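Local atomic coordinates of BvnE (Penicillium brevicompactum, PDB entry 6U9I), a protein that probably catalyses the stereoselective semipinacol rearrangement in the biosynthesis of brevianamides, acting as an isomerase (pinacolase) in Penicillium brevicompactum. Residues Phe32-Val46 and Pro58-Thr72. Sequence-based numbering, arbitrary orientation.
Sequences FTPDAMVSHRTEECV and PLNNGQLRTFFKTLT
The short helix 34-37 packs along the side of helix 61-74, P34 fitting as a knob among R65, F68, K69 and T72, and the turn T42-C45 meets the helix's N-terminal start. At T72, toward the C-terminal part of the helix, CG2 lies 3.7 Å from the centroid of the F32 ring and 4° off its normal, a CH-pi contact over the face. M37, bent at chi3 (88°), lays SD and CE over one face of F68 in a Met-aromatic contact, CE 3.8 Å from the centroid, while V38 CG1 meets that ring's edge. V38 CG2 lies over one face of the R65 guanidinium, near NH2; in its plane, NH1 of R65 donates to the anti lone pair of D35 OD1 (2.9 Å), a salt bridge. Near the helix start, N61 ND2 donates to T42 O (2.9 Å, N-H...O 157°). In the conformer described, R41 NE points at N61 OD1 at a doubtfully short 2.5 Å, with L64 CD2 toward the rim of one guanidinium face and C45 SG over the centre of the other. Replacing N61 by alanine is likely to leave T42 O without its side-chain amide donor, weakening the tie between turn and helix start. Around this contact, V46 pairs with V132 of strand 129-136, and M37 touches M29 of helix 14-31.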
# COMPACT_ATOMS: atom_id res chain seq x y z
N PHE A 32 14.78 6.50 -15.78
CA PHE A 32 15.86 5.78 -15.10
C PHE A 32 17.20 6.51 -15.23
O PHE A 32 18.23 5.90 -15.50
CB PHE A 32 15.97 4.34 -15.60
CG PHE A 32 16.54 3.39 -14.58
CD1 PHE A 32 15.97 3.28 -13.32
CD2 PHE A 32 17.63 2.59 -14.88
CE1 PHE A 32 16.49 2.41 -12.37
CE2 PHE A 32 18.16 1.71 -13.94
CZ PHE A 32 17.59 1.62 -12.68
N THR A 33 17.17 7.82 -15.05
CA THR A 33 18.38 8.56 -14.74
C THR A 33 18.18 9.19 -13.37
O THR A 33 17.05 9.52 -13.01
CB THR A 33 18.70 9.67 -15.75
OG1 THR A 33 17.68 10.68 -15.69
CG2 THR A 33 18.76 9.11 -17.18
N PRO A 34 19.24 9.37 -12.60
CA PRO A 34 19.07 10.04 -11.30
C PRO A 34 18.34 11.36 -11.41
O PRO A 34 17.46 11.65 -10.59
CB PRO A 34 20.52 10.22 -10.82
CG PRO A 34 21.22 9.02 -11.39
CD PRO A 34 20.60 8.83 -12.77
N ASP A 35 18.66 12.16 -12.42
CA ASP A 35 18.01 13.45 -12.57
C ASP A 35 16.52 13.29 -12.80
O ASP A 35 15.70 13.99 -12.19
CB ASP A 35 18.65 14.25 -13.71
CG ASP A 35 18.30 15.72 -13.65
OD1 ASP A 35 18.72 16.40 -12.68
OD2 ASP A 35 17.60 16.21 -14.55
N ALA A 36 16.13 12.36 -13.67
CA ALA A 36 14.70 12.19 -13.94
C ALA A 36 13.98 11.64 -12.72
O ALA A 36 12.82 12.00 -12.47
CB ALA A 36 14.50 11.26 -15.14
N MET A 37 14.64 10.77 -11.97
CA MET A 37 14.00 10.09 -10.85
C MET A 37 13.81 10.97 -9.62
O MET A 37 13.14 10.54 -8.68
CB MET A 37 14.82 8.85 -10.48
CG MET A 37 14.84 7.85 -11.64
SD MET A 37 16.05 6.54 -11.47
CE MET A 37 15.10 5.34 -10.56
N VAL A 38 14.39 12.18 -9.59
CA VAL A 38 14.10 13.14 -8.54
C VAL A 38 13.47 14.42 -9.10
O VAL A 38 13.43 15.43 -8.43
CB VAL A 38 15.37 13.46 -7.72
CG1 VAL A 38 15.97 12.17 -7.14
CG2 VAL A 38 16.39 14.23 -8.55
N SER A 39 12.94 14.37 -10.32
CA SER A 39 12.42 15.58 -10.94
C SER A 39 11.01 15.88 -10.45
O SER A 39 10.29 15.00 -9.96
CB SER A 39 12.42 15.45 -12.47
OG SER A 39 11.58 14.39 -12.88
N HIS A 40 10.61 17.15 -10.60
CA HIS A 40 9.25 17.62 -10.29
C HIS A 40 8.87 17.34 -8.84
O HIS A 40 7.77 16.87 -8.54
CB HIS A 40 8.22 17.01 -11.24
CG HIS A 40 8.54 17.24 -12.69
ND1 HIS A 40 8.37 18.47 -13.29
CD2 HIS A 40 9.04 16.42 -13.63
CE1 HIS A 40 8.74 18.38 -14.56
NE2 HIS A 40 9.15 17.15 -14.79
N ARG A 41 9.80 17.64 -7.94
CA ARG A 41 9.58 17.52 -6.50
C ARG A 41 9.76 18.89 -5.86
O ARG A 41 10.52 19.73 -6.36
CB ARG A 41 10.56 16.52 -5.87
CG ARG A 41 10.25 15.05 -6.16
CD ARG A 41 11.44 14.11 -5.91
NE ARG A 41 11.89 14.08 -4.52
CZ ARG A 41 11.66 13.08 -3.66
NH1 ARG A 41 12.13 13.15 -2.41
NH2 ARG A 41 10.97 12.02 -4.03
N THR A 42 9.04 19.12 -4.76
CA THR A 42 9.29 20.33 -3.97
C THR A 42 10.66 20.24 -3.30
O THR A 42 11.26 19.17 -3.21
CB THR A 42 8.22 20.52 -2.90
OG1 THR A 42 8.29 19.42 -1.98
CG2 THR A 42 6.84 20.62 -3.50
N GLU A 43 11.14 21.38 -2.78
CA GLU A 43 12.47 21.38 -2.20
C GLU A 43 12.56 20.51 -0.95
O GLU A 43 13.60 19.89 -0.70
CB GLU A 43 12.93 22.81 -1.89
CG GLU A 43 12.98 23.71 -3.13
CD GLU A 43 13.81 23.11 -4.26
OE1 GLU A 43 13.38 23.20 -5.43
OE2 GLU A 43 14.90 22.54 -3.98
N GLU A 44 11.47 20.41 -0.19
CA GLU A 44 11.45 19.67 1.07
C GLU A 44 10.96 18.24 0.91
O GLU A 44 10.88 17.51 1.91
CB GLU A 44 10.58 20.40 2.09
CG GLU A 44 10.94 21.87 2.28
CD GLU A 44 12.06 22.07 3.28
OE1 GLU A 44 12.07 21.37 4.32
OE2 GLU A 44 12.93 22.93 3.02
N CYS A 45 10.65 17.81 -0.31
CA CYS A 45 10.12 16.47 -0.54
C CYS A 45 11.02 15.38 0.02
O CYS A 45 12.24 15.41 -0.15
CB CYS A 45 9.93 16.27 -2.05
SG CYS A 45 8.96 14.79 -2.45
N VAL A 46 10.41 14.38 0.68
CA VAL A 46 11.15 13.18 1.06
C VAL A 46 10.44 11.96 0.50
O VAL A 46 9.23 11.96 0.29
CB VAL A 46 11.35 13.03 2.58
CG1 VAL A 46 12.21 14.18 3.12
CG2 VAL A 46 10.02 12.96 3.28
N PRO A 58 13.54 8.33 5.98
CA PRO A 58 13.26 9.01 4.71
C PRO A 58 14.52 9.58 4.08
O PRO A 58 15.52 9.87 4.75
CB PRO A 58 12.30 10.14 5.11
CG PRO A 58 11.67 9.68 6.40
CD PRO A 58 12.76 8.91 7.09
N LEU A 59 14.45 9.76 2.76
CA LEU A 59 15.52 10.34 1.97
C LEU A 59 15.05 11.67 1.41
O LEU A 59 13.98 11.74 0.79
CB LEU A 59 15.94 9.40 0.83
CG LEU A 59 16.55 8.03 1.16
CD1 LEU A 59 15.48 7.02 1.55
CD2 LEU A 59 17.35 7.52 -0.04
N ASN A 60 15.84 12.72 1.59
CA ASN A 60 15.52 13.99 0.95
C ASN A 60 15.99 13.94 -0.50
O ASN A 60 16.51 12.92 -0.97
CB ASN A 60 16.11 15.17 1.73
CG ASN A 60 17.63 15.12 1.83
OD1 ASN A 60 18.31 14.64 0.93
ND2 ASN A 60 18.17 15.65 2.92
N ASN A 61 15.79 15.04 -1.23
CA ASN A 61 16.06 15.03 -2.67
C ASN A 61 17.53 14.71 -2.96
O ASN A 61 17.83 13.95 -3.89
CB ASN A 61 15.70 16.38 -3.29
CG ASN A 61 14.20 16.63 -3.34
OD1 ASN A 61 13.40 15.70 -3.32
ND2 ASN A 61 13.82 17.91 -3.43
N GLY A 62 18.44 15.29 -2.17
CA GLY A 62 19.86 15.02 -2.39
C GLY A 62 20.24 13.59 -2.06
O GLY A 62 21.02 12.97 -2.79
N GLN A 63 19.72 13.06 -0.96
CA GLN A 63 19.99 11.66 -0.61
C GLN A 63 19.42 10.71 -1.65
O GLN A 63 20.04 9.69 -1.98
CB GLN A 63 19.38 11.34 0.76
CG GLN A 63 20.12 12.03 1.90
CD GLN A 63 19.37 11.94 3.20
OE1 GLN A 63 18.14 11.99 3.23
NE2 GLN A 63 20.12 11.84 4.31
N LEU A 64 18.23 11.01 -2.15
CA LEU A 64 17.58 10.14 -3.13
C LEU A 64 18.35 10.15 -4.45
O LEU A 64 18.52 9.10 -5.08
CB LEU A 64 16.14 10.60 -3.34
CG LEU A 64 15.20 9.71 -4.14
CD1 LEU A 64 14.96 8.38 -3.44
CD2 LEU A 64 13.89 10.46 -4.38
N ARG A 65 18.81 11.32 -4.89
CA ARG A 65 19.63 11.38 -6.09
C ARG A 65 20.88 10.51 -5.95
O ARG A 65 21.20 9.72 -6.84
CB ARG A 65 20.00 12.83 -6.40
CG ARG A 65 20.70 13.04 -7.75
CD ARG A 65 21.21 14.48 -7.87
NE ARG A 65 20.13 15.44 -8.06
CZ ARG A 65 19.65 15.81 -9.25
NH1 ARG A 65 20.16 15.29 -10.36
NH2 ARG A 65 18.67 16.70 -9.32
N THR A 66 21.56 10.62 -4.80
CA THR A 66 22.74 9.79 -4.57
C THR A 66 22.39 8.30 -4.60
O THR A 66 23.12 7.50 -5.19
CB THR A 66 23.39 10.17 -3.24
OG1 THR A 66 23.83 11.52 -3.30
CG2 THR A 66 24.57 9.25 -2.92
N PHE A 67 21.28 7.92 -3.96
CA PHE A 67 20.85 6.52 -4.01
C PHE A 67 20.64 6.07 -5.44
O PHE A 67 21.07 4.97 -5.82
CB PHE A 67 19.57 6.32 -3.20
CG PHE A 67 18.95 4.95 -3.39
CD1 PHE A 67 19.52 3.84 -2.79
CD2 PHE A 67 17.81 4.79 -4.17
CE1 PHE A 67 18.96 2.58 -2.97
CE2 PHE A 67 17.25 3.53 -4.35
CZ PHE A 67 17.83 2.43 -3.74
N PHE A 68 19.98 6.90 -6.25
CA PHE A 68 19.66 6.48 -7.61
C PHE A 68 20.90 6.39 -8.49
O PHE A 68 20.92 5.60 -9.44
CB PHE A 68 18.63 7.43 -8.22
CG PHE A 68 17.22 7.20 -7.72
CD1 PHE A 68 16.78 5.91 -7.43
CD2 PHE A 68 16.34 8.26 -7.53
CE1 PHE A 68 15.48 5.69 -6.96
CE2 PHE A 68 15.03 8.04 -7.08
CZ PHE A 68 14.61 6.75 -6.79
N LYS A 69 21.95 7.17 -8.20
CA LYS A 69 23.21 7.00 -8.92
C LYS A 69 23.74 5.59 -8.74
O LYS A 69 24.25 4.98 -9.69
CB LYS A 69 24.24 8.02 -8.45
CG LYS A 69 23.92 9.46 -8.79
CD LYS A 69 25.07 10.37 -8.39
CE LYS A 69 24.75 11.81 -8.75
NZ LYS A 69 25.92 12.69 -8.50
N THR A 70 23.60 5.04 -7.54
CA THR A 70 23.98 3.65 -7.29
C THR A 70 23.06 2.69 -8.02
O THR A 70 23.52 1.78 -8.71
CB THR A 70 23.97 3.38 -5.78
OG1 THR A 70 25.03 4.11 -5.17
CG2 THR A 70 24.14 1.90 -5.49
N LEU A 71 21.74 2.89 -7.87
CA LEU A 71 20.78 1.96 -8.45
C LEU A 71 20.89 1.91 -9.97
O LEU A 71 20.89 0.83 -10.57
CB LEU A 71 19.36 2.34 -8.02
CG LEU A 71 18.27 1.34 -8.40
CD1 LEU A 71 18.29 0.19 -7.41
CD2 LEU A 71 16.92 2.02 -8.38
N THR A 72 20.98 3.08 -10.62
CA THR A 72 21.06 3.11 -12.07
C THR A 72 22.39 2.57 -12.59
O THR A 72 22.49 2.27 -13.79
CB THR A 72 20.83 4.53 -12.61
OG1 THR A 72 21.80 5.44 -12.08
CG2 THR A 72 19.43 5.01 -12.24
O HOH W 1 14.12 17.27 -0.02
O HOH W 2 16.06 20.00 -3.11